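Side-chain contacts in bradyzoite pseudokinase 1 (Toxoplasma gondii, PDB 6M7Z), which is a pseudokinase with a divergent kinase fold that lacks the glycine-rich loop, probably of a family that shapes the membranes of the parasitophorous vacuole: residues Lys22-Ile27 and Tyr90-Pro95; Gln147-Asn152 and Gly181-Gly186; Ala151-Ala156 and Gly238-Asn243. All blocks are in the same frame, centred on the assembly; numbering follows the deposited sequence.

Interaction 1. Residues Lys22-Ile27 and Tyr90-Pro95; sequences KELPDI and YSVYEP. With EDO (1,2-ethanediol), chain H.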
loop_
_atom_site.group_PDB
_atom_site.type_symbol
_atom_site.label_atom_id
_atom_site.label_comp_id
_atom_site.label_asym_id
_atom_site.label_seq_id
_atom_site.Cartn_x
_atom_site.Cartn_y
_atom_site.Cartn_z
ATOM N N LYS A 22 0.903 -18.447 -16.279
ATOM C CA LYS A 22 1.978 -19.140 -17.010
ATOM C C LYS A 22 2.979 -18.142 -17.615
ATOM O O LYS A 22 4.141 -18.448 -17.731
ATOM C CB LYS A 22 1.375 -20.078 -18.058
ATOM C CG LYS A 22 0.799 -21.355 -17.455
ATOM C CD LYS A 22 0.124 -22.300 -18.422
ATOM C CE LYS A 22 0.114 -23.727 -17.905
ATOM N NZ LYS A 22 -1.101 -24.476 -18.309
ATOM N N GLU A 23 2.519 -16.940 -17.959
ATOM C CA GLU A 23 3.359 -15.883 -18.544
ATOM C C GLU A 23 4.322 -15.258 -17.521
ATOM O O GLU A 23 5.243 -14.575 -17.921
ATOM C CB GLU A 23 2.486 -14.784 -19.165
ATOM C CG GLU A 23 1.964 -15.174 -20.549
ATOM C CD GLU A 23 1.330 -14.089 -21.396
ATOM O OE1 GLU A 23 0.785 -13.127 -20.831
ATOM O OE2 GLU A 23 1.385 -14.224 -22.625
ATOM N N LEU A 24 4.081 -15.416 -16.212
ATOM C CA LEU A 24 4.970 -14.822 -15.188
ATOM C C LEU A 24 6.321 -15.519 -15.222
ATOM O O LEU A 24 6.378 -16.737 -15.315
ATOM C CB LEU A 24 4.378 -14.977 -13.788
ATOM C CG LEU A 24 3.211 -14.064 -13.443
ATOM C CD1 LEU A 24 2.698 -14.387 -12.047
ATOM C CD2 LEU A 24 3.600 -12.595 -13.605
ATOM N N PRO A 25 7.440 -14.772 -15.094
ATOM C CA PRO A 25 8.770 -15.380 -15.109
ATOM C C PRO A 25 9.074 -16.242 -13.878
ATOM O O PRO A 25 8.549 -15.982 -12.796
ATOM C CB PRO A 25 9.716 -14.171 -15.175
ATOM C CG PRO A 25 8.921 -13.037 -14.571
ATOM C CD PRO A 25 7.482 -13.310 -14.954
ATOM N N ASP A 26 9.922 -17.259 -14.075
ATOM C CA ASP A 26 10.334 -18.172 -13.033
ATOM C C ASP A 26 11.262 -17.464 -12.042
ATOM O O ASP A 26 11.958 -16.517 -12.375
ATOM C CB ASP A 26 11.077 -19.385 -13.592
ATOM C CG ASP A 26 10.193 -20.413 -14.275
ATOM O OD1 ASP A 26 8.955 -20.298 -14.218
ATOM O OD2 ASP A 26 10.758 -21.362 -14.838
ATOM N N ILE A 27 11.257 -17.987 -10.816
ATOM C CA ILE A 27 12.245 -17.735 -9.812
ATOM C C ILE A 27 12.760 -19.110 -9.377
ATOM O O ILE A 27 11.993 -20.094 -9.404
ATOM C CB ILE A 27 11.641 -16.929 -8.646
ATOM C CG1 ILE A 27 12.675 -16.589 -7.571
ATOM C CG2 ILE A 27 10.447 -17.644 -8.029
ATOM C CD1 ILE A 27 12.135 -15.602 -6.525
ATOM N N TYR A 90 -6.873 -15.495 -7.866
ATOM C CA TYR A 90 -6.521 -15.111 -6.509
ATOM C C TYR A 90 -5.000 -14.926 -6.394
ATOM O O TYR A 90 -4.561 -14.055 -5.653
ATOM C CB TYR A 90 -7.128 -16.090 -5.490
ATOM C CG TYR A 90 -6.352 -16.213 -4.206
ATOM C CD1 TYR A 90 -5.325 -17.149 -4.101
ATOM C CD2 TYR A 90 -6.607 -15.393 -3.108
ATOM C CE1 TYR A 90 -4.545 -17.235 -2.959
ATOM C CE2 TYR A 90 -5.850 -15.491 -1.950
ATOM C CZ TYR A 90 -4.812 -16.412 -1.880
ATOM O OH TYR A 90 -4.036 -16.568 -0.766
ATOM N N SER A 91 -4.196 -15.710 -7.133
ATOM C CA SER A 91 -2.729 -15.678 -6.940
ATOM C C SER A 91 -2.018 -14.721 -7.902
ATOM O O SER A 91 -0.876 -14.330 -7.609
ATOM C CB SER A 91 -2.106 -17.056 -6.973
ATOM O OG SER A 91 -2.123 -17.601 -8.276
ATOM N N VAL A 92 -2.664 -14.325 -9.007
ATOM C CA VAL A 92 -1.994 -13.491 -10.007
ATOM C C VAL A 92 -2.663 -12.131 -10.190
ATOM O O VAL A 92 -2.139 -11.328 -10.979
ATOM C CB VAL A 92 -1.863 -14.205 -11.368
ATOM C CG1 VAL A 92 -1.161 -15.534 -11.209
ATOM C CG2 VAL A 92 -3.193 -14.400 -12.054
ATOM N N TYR A 93 -3.773 -11.858 -9.490
ATOM C CA TYR A 93 -4.465 -10.574 -9.652
ATOM C C TYR A 93 -3.523 -9.407 -9.326
ATOM O O TYR A 93 -3.414 -8.480 -10.093
ATOM C CB TYR A 93 -5.731 -10.500 -8.793
ATOM C CG TYR A 93 -6.522 -9.239 -9.015
ATOM C CD1 TYR A 93 -7.216 -9.042 -10.193
ATOM C CD2 TYR A 93 -6.535 -8.222 -8.076
ATOM C CE1 TYR A 93 -7.942 -7.878 -10.416
ATOM C CE2 TYR A 93 -7.251 -7.054 -8.277
ATOM C CZ TYR A 93 -7.952 -6.874 -9.456
ATOM O OH TYR A 93 -8.669 -5.728 -9.655
ATOM N N GLU A 94 -2.857 -9.464 -8.176
ATOM C CA GLU A 94 -2.027 -8.360 -7.741
ATOM C C GLU A 94 -0.837 -8.197 -8.698
ATOM O O GLU A 94 -0.529 -7.085 -9.124
ATOM C CB GLU A 94 -1.607 -8.532 -6.280
ATOM C CG GLU A 94 -1.074 -7.248 -5.683
ATOM C CD GLU A 94 -0.647 -7.295 -4.219
ATOM O OE1 GLU A 94 -0.766 -8.411 -3.585
ATOM O OE2 GLU A 94 -0.198 -6.226 -3.707
ATOM N N PRO A 95 -0.101 -9.270 -9.070
ATOM C CA PRO A 95 0.928 -9.143 -10.108
ATOM C C PRO A 95 0.400 -8.514 -11.407
ATOM O O PRO A 95 1.086 -7.675 -12.030
ATOM C CB PRO A 95 1.374 -10.590 -10.340
ATOM C CG PRO A 95 1.100 -11.271 -8.991
ATOM C CD PRO A 95 -0.167 -10.624 -8.480
HETATM C C1 EDO H . 0.986 -12.645 -4.856
HETATM O O1 EDO H . 2.339 -12.980 -4.487
HETATM C C2 EDO H . 0.488 -11.532 -3.936
HETATM O O2 EDO H . -0.846 -11.103 -4.249
#

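Interaction 2. Residues Gln147-Asn152 and Gly181-Gly186; sequences QVLAAN and GTVVLG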
loop_
_atom_site.group_PDB
_atom_site.type_symbol
_atom_site.label_atom_id
_atom_site.label_comp_id
_atom_site.label_asym_id
_atom_site.label_seq_id
_atom_site.Cartn_x
_atom_site.Cartn_y
_atom_site.Cartn_z
ATOM N N GLN A 147 -1.151 16.999 9.843
ATOM C CA GLN A 147 -1.693 17.706 8.699
ATOM C C GLN A 147 -1.131 17.097 7.404
ATOM O O GLN A 147 -1.870 16.826 6.461
ATOM C CB GLN A 147 -1.342 19.189 8.821
ATOM C CG GLN A 147 -1.872 20.040 7.682
ATOM C CD GLN A 147 -1.194 21.384 7.590
ATOM O OE1 GLN A 147 -0.039 21.552 7.987
ATOM N NE2 GLN A 147 -1.932 22.357 7.089
ATOM N N VAL A 148 0.185 16.886 7.384
ATOM C CA VAL A 148 0.889 16.445 6.185
ATOM C C VAL A 148 0.599 14.960 5.935
ATOM O O VAL A 148 0.459 14.552 4.782
ATOM C CB VAL A 148 2.402 16.725 6.289
ATOM C CG1 VAL A 148 3.168 16.152 5.098
ATOM C CG2 VAL A 148 2.673 18.221 6.420
ATOM N N LEU A 149 0.503 14.167 7.010
ATOM C CA LEU A 149 0.228 12.731 6.883
ATOM C C LEU A 149 -1.154 12.534 6.262
ATOM O O LEU A 149 -1.321 11.761 5.314
ATOM C CB LEU A 149 0.307 12.050 8.252
ATOM C CG LEU A 149 -0.011 10.552 8.257
ATOM C CD1 LEU A 149 0.860 9.792 7.276
ATOM C CD2 LEU A 149 0.198 9.983 9.640
ATOM N N ALA A 150 -2.133 13.269 6.788
ATOM C CA ALA A 150 -3.507 13.193 6.311
ATOM C C ALA A 150 -3.571 13.589 4.833
ATOM O O ALA A 150 -4.270 12.964 4.058
ATOM C CB ALA A 150 -4.392 14.069 7.158
ATOM N N ALA A 151 -2.811 14.622 4.460
ATOM C CA ALA A 151 -2.803 15.122 3.085
ATOM C C ALA A 151 -2.140 14.078 2.163
ATOM O O ALA A 151 -2.618 13.837 1.061
ATOM C CB ALA A 151 -2.102 16.457 3.022
ATOM N N ASN A 152 -1.039 13.480 2.646
ATOM C CA ASN A 152 -0.301 12.393 1.969
ATOM C C ASN A 152 -1.274 11.227 1.686
ATOM O O ASN A 152 -1.302 10.666 0.584
ATOM C CB ASN A 152 0.934 12.021 2.805
ATOM C CG ASN A 152 1.976 11.173 2.089
ATOM O OD1 ASN A 152 1.642 10.289 1.300
ATOM N ND2 ASN A 152 3.250 11.407 2.385
ATOM N N GLY A 181 11.449 7.576 3.644
ATOM C CA GLY A 181 10.470 8.364 4.429
ATOM C C GLY A 181 9.194 8.707 3.665
ATOM O O GLY A 181 8.285 9.333 4.247
ATOM N N THR A 182 9.106 8.332 2.378
ATOM C CA THR A 182 7.874 8.468 1.599
ATOM C C THR A 182 6.793 7.579 2.225
ATOM O O THR A 182 7.080 6.439 2.588
ATOM C CB THR A 182 8.068 8.044 0.136
ATOM O OG1 THR A 182 9.254 8.637 -0.381
ATOM C CG2 THR A 182 6.911 8.433 -0.758
ATOM N N VAL A 183 5.572 8.109 2.355
ATOM C CA VAL A 183 4.427 7.339 2.817
ATOM C C VAL A 183 3.590 6.969 1.594
ATOM O O VAL A 183 3.167 7.841 0.862
ATOM C CB VAL A 183 3.603 8.120 3.853
ATOM C CG1 VAL A 183 2.327 7.397 4.230
ATOM C CG2 VAL A 183 4.427 8.435 5.083
ATOM N N VAL A 184 3.342 5.662 1.424
ATOM C CA VAL A 184 2.717 5.107 0.220
ATOM C C VAL A 184 1.511 4.243 0.601
ATOM O O VAL A 184 1.454 3.694 1.688
ATOM C CB VAL A 184 3.718 4.300 -0.631
ATOM C CG1 VAL A 184 4.889 5.187 -1.068
ATOM C CG2 VAL A 184 4.207 3.047 0.087
ATOM N N LEU A 185 0.568 4.146 -0.347
ATOM C CA LEU A 185 -0.615 3.324 -0.218
ATOM C C LEU A 185 -0.345 1.964 -0.854
ATOM O O LEU A 185 -0.006 1.876 -2.031
ATOM C CB LEU A 185 -1.782 4.014 -0.915
ATOM C CG LEU A 185 -3.109 3.262 -0.905
ATOM C CD1 LEU A 185 -3.525 2.892 0.521
ATOM C CD2 LEU A 185 -4.181 4.105 -1.577
ATOM N N GLY A 186 -0.537 0.913 -0.050
ATOM C CA GLY A 186 -0.398 -0.490 -0.469
ATOM C C GLY A 186 -1.711 -1.247 -0.264
ATOM O O GLY A 186 -2.820 -0.649 -0.292
#

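Interaction 3. Residues Ala151-Ala156 and Gly238-Asn243; sequences ANMVAA and GVAFRN. With EDO (1,2-ethanediol), chain G.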
loop_
_atom_site.group_PDB
_atom_site.type_symbol
_atom_site.label_atom_id
_atom_site.label_comp_id
_atom_site.label_asym_id
_atom_site.label_seq_id
_atom_site.Cartn_x
_atom_site.Cartn_y
_atom_site.Cartn_z
ATOM N N ALA A 151 -2.811 14.622 4.460
ATOM C CA ALA A 151 -2.803 15.122 3.085
ATOM C C ALA A 151 -2.140 14.078 2.163
ATOM O O ALA A 151 -2.618 13.837 1.061
ATOM C CB ALA A 151 -2.102 16.457 3.022
ATOM N N ASN A 152 -1.039 13.480 2.646
ATOM C CA ASN A 152 -0.301 12.393 1.969
ATOM C C ASN A 152 -1.274 11.227 1.686
ATOM O O ASN A 152 -1.302 10.666 0.584
ATOM C CB ASN A 152 0.934 12.021 2.805
ATOM C CG ASN A 152 1.976 11.173 2.089
ATOM O OD1 ASN A 152 1.642 10.289 1.300
ATOM N ND2 ASN A 152 3.250 11.407 2.385
ATOM N N MET A 153 -2.129 10.914 2.672
ATOM C CA MET A 153 -3.040 9.790 2.580
ATOM C C MET A 153 -4.147 10.062 1.552
ATOM O O MET A 153 -4.428 9.185 0.706
ATOM C CB MET A 153 -3.651 9.455 3.944
ATOM C CG MET A 153 -2.708 8.669 4.855
ATOM S SD MET A 153 -3.074 8.806 6.624
ATOM C CE MET A 153 -4.592 7.860 6.709
ATOM N N VAL A 154 -4.754 11.255 1.608
ATOM C CA VAL A 154 -5.791 11.671 0.640
ATOM C C VAL A 154 -5.201 11.665 -0.778
ATOM O O VAL A 154 -5.831 11.196 -1.713
ATOM C CB VAL A 154 -6.375 13.062 0.967
ATOM C CG1 VAL A 154 -7.367 13.525 -0.083
ATOM C CG2 VAL A 154 -7.041 13.123 2.318
ATOM N N ALA A 155 -3.999 12.220 -0.926
ATOM C CA ALA A 155 -3.353 12.347 -2.227
ATOM C C ALA A 155 -3.119 10.956 -2.821
ATOM O O ALA A 155 -3.286 10.757 -4.016
ATOM C CB ALA A 155 -2.051 13.107 -2.108
ATOM N N ALA A 156 -2.700 10.019 -1.964
ATOM C CA ALA A 156 -2.362 8.669 -2.396
ATOM C C ALA A 156 -3.619 7.991 -2.961
ATOM O O ALA A 156 -3.579 7.389 -4.048
ATOM C CB ALA A 156 -1.765 7.900 -1.255
ATOM N N GLY A 238 -11.967 7.979 6.126
ATOM C CA GLY A 238 -12.507 8.689 7.272
ATOM C C GLY A 238 -12.312 7.903 8.555
ATOM O O GLY A 238 -11.833 8.452 9.549
ATOM N N VAL A 239 -12.642 6.607 8.510
ATOM C CA VAL A 239 -12.464 5.713 9.646
ATOM C C VAL A 239 -10.980 5.650 10.018
ATOM O O VAL A 239 -10.640 5.608 11.193
ATOM C CB VAL A 239 -13.053 4.312 9.367
ATOM C CG1 VAL A 239 -12.599 3.277 10.391
ATOM C CG2 VAL A 239 -14.560 4.363 9.275
ATOM N N ALA A 240 -10.102 5.643 9.016
ATOM C CA ALA A 240 -8.666 5.606 9.278
ATOM C C ALA A 240 -8.211 6.898 9.977
ATOM O O ALA A 240 -7.342 6.869 10.848
ATOM C CB ALA A 240 -7.914 5.350 7.991
ATOM N N PHE A 241 -8.788 8.029 9.578
ATOM C CA PHE A 241 -8.472 9.313 10.191
ATOM C C PHE A 241 -8.948 9.333 11.643
ATOM O O PHE A 241 -8.231 9.814 12.532
ATOM C CB PHE A 241 -9.084 10.470 9.402
ATOM C CG PHE A 241 -8.380 10.812 8.112
ATOM C CD1 PHE A 241 -7.083 10.416 7.862
ATOM C CD2 PHE A 241 -9.026 11.579 7.151
ATOM C CE1 PHE A 241 -6.481 10.703 6.655
ATOM C CE2 PHE A 241 -8.407 11.890 5.951
ATOM C CZ PHE A 241 -7.134 11.456 5.715
ATOM N N ARG A 242 -10.138 8.782 11.881
ATOM C CA ARG A 242 -10.666 8.669 13.226
ATOM C C ARG A 242 -9.703 7.824 14.074
ATOM O O ARG A 242 -9.407 8.179 15.216
ATOM C CB ARG A 242 -12.081 8.088 13.194
ATOM C CG ARG A 242 -12.721 7.933 14.561
ATOM C CD ARG A 242 -12.705 9.169 15.457
ATOM N NE ARG A 242 -13.368 10.327 14.864
ATOM C CZ ARG A 242 -14.694 10.463 14.735
ATOM N NH1 ARG A 242 -15.508 9.506 15.147
ATOM N NH2 ARG A 242 -15.187 11.548 14.160
ATOM N N ASN A 243 -9.214 6.719 13.497
ATOM C CA ASN A 243 -8.278 5.812 14.136
ATOM C C ASN A 243 -7.021 6.593 14.514
ATOM O O ASN A 243 -6.502 6.460 15.629
ATOM C CB ASN A 243 -8.024 4.597 13.238
ATOM C CG ASN A 243 -7.247 3.462 13.868
ATOM O OD1 ASN A 243 -6.811 3.537 15.011
ATOM N ND2 ASN A 243 -7.017 2.421 13.095
HETATM C C1 EDO G . -3.874 0.737 14.304
HETATM O O1 EDO G . -4.158 0.313 12.968
HETATM C C2 EDO G . -5.077 0.423 15.175
HETATM O O2 EDO G . -5.114 1.330 16.277
#

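Interaction 1. Residues Lys22-Ile27 and Tyr90-Pro95
L24, in the loop that leaves helix 14-23, faces V92 and P95 of helix 88-101, with the CA atoms of L24 and P95 8.6 Å apart and the helix kinked where the N atoms of E94 and P95 make no bond to the preceding turn. The setting is the N-terminal lobe of a protein kinase fold: E94 forms a salt bridge with K79 on strand 76-82, which fits the lysine-glutamate pair of the third strand and the C helix and is consistent with 88-101 being the counterpart of that helix.

Across the contact the touching is wholly apolar and rests on one methyl. In L24, CD1 is anti to CA (chi2 177°), a shape that puts CD1 at the far end of the side chain, 4.1 Å from V92 CG1. The two side chains approach at a slant. The same CD1 also lies 4.4 Å from P95 CB, so it reaches two residues of the helix. All three residues are buried, and W17 and L21 of helix 14-23 also pack on V92.

E94, which packs on I124 and takes no part in the L24 contact, has an extended chain beyond CG. A 1,2-ethanediol, probably from the crystallisation liquor, bonds to this carboxylate and also to the main-chain O of K79; its C1 is 3.7 Å from S91 O. OE1 is turned to the CB side (chi3 0°), and there the diol's O2 donates a 2.8 Å hydrogen bond to E94 OE1.

Interaction 2. Residues Gln147-Asn152 and Gly181-Gly186
V183 meets L149 and N152 by different kinds of contact. The apolar one is between methyls: L149 CD1 is 4.1 Å from V183 CG1, and the two side chains cross at about a right angle. With CG trans to N (chi1 178°), L149 carries CD1 out toward the strand.

N152 contributes a polar group laid against both the side chain and the main chain of V183. Its CG is 3.9 Å from V183 CB and 3.7 Å from V183 O. L108 and P311, from loops, also touch N152.

In kinase terms, helix 146-161 probably corresponds to helix E of the C-terminal lobe, and strand 183-185 to the second strand of the hairpin that precedes the DFG position.

Backbone carbonyls and amides set both partners. In the helix, N152 N bonds to V148 O at 2.8 Å and A151 N to Q147 O at 3.1 Å. On the strand side, V184 pairs with S176 of strand 175-177; G186 O is also held by the imidazole NE2 of H167.

Interaction 3. Residues Ala151-Ala156 and Gly238-Asn243
The backbone bond from R242 N to G238 O, 2.9 Å, winds the turn of helix 230-248 that carries A240 and F241 against M153 and V154 of helix 146-161. The two helix segments run nearly antiparallel, at 163°, with 11.6 Å between axes at closest approach, and M153, V154, A240 and F241 meet between them.

M153 and F241 run alongside each other, in opposite senses. M153 SD lies 5.2 Å from the centroid of the F241 ring and 86° off the ring normal, which makes a Met-aromatic contact at the ring edge. The bend at chi3 (71°) then turns the methyl toward the ring, so that M153 CE stands obliquely to it, 3.4 Å from F241 CE1, and reaches A240 CB at 4.4 Å. V154 comes to another part of the rim, crossing at about a right angle, with CG2 near the ring plane and 3.8 Å from F241 CZ.

This pairing is consistent with helices E and F in the helical C-terminal lobe of protein kinases. L269, S273 and M276 of helix 263-276 also pack on F241, and R242 forms a salt bridge with D270 of that helix. At N243 a 1,2-ethanediol, probably from the crystallisation liquor, donates from its O2 to N243 OD1, 3.1 Å away.

Overall arrangement
Interaction 1 belongs to the N-terminal lobe, interactions 2 and 3 to the C-terminal lobe, on opposite sides of the chain's centre. The centre of interaction 1 is about 29 Å from that of interaction 2 and about 31 Å from that of interaction 3, with nearest atoms about 6 and 14 Å apart. Interactions 2 and 3 have centres about 8 Å apart and share A151 and N152 of helix 146-161. They touch directly: A150 O is 3.6 Å from F241 CZ, and L185 CB is 3.9 Å from A156 CB. Helix 146-161 thus offers neighbouring faces to strand 183-185 and to helix 230-248. E94 of interaction 1 probably lies near the cleft between the lobes.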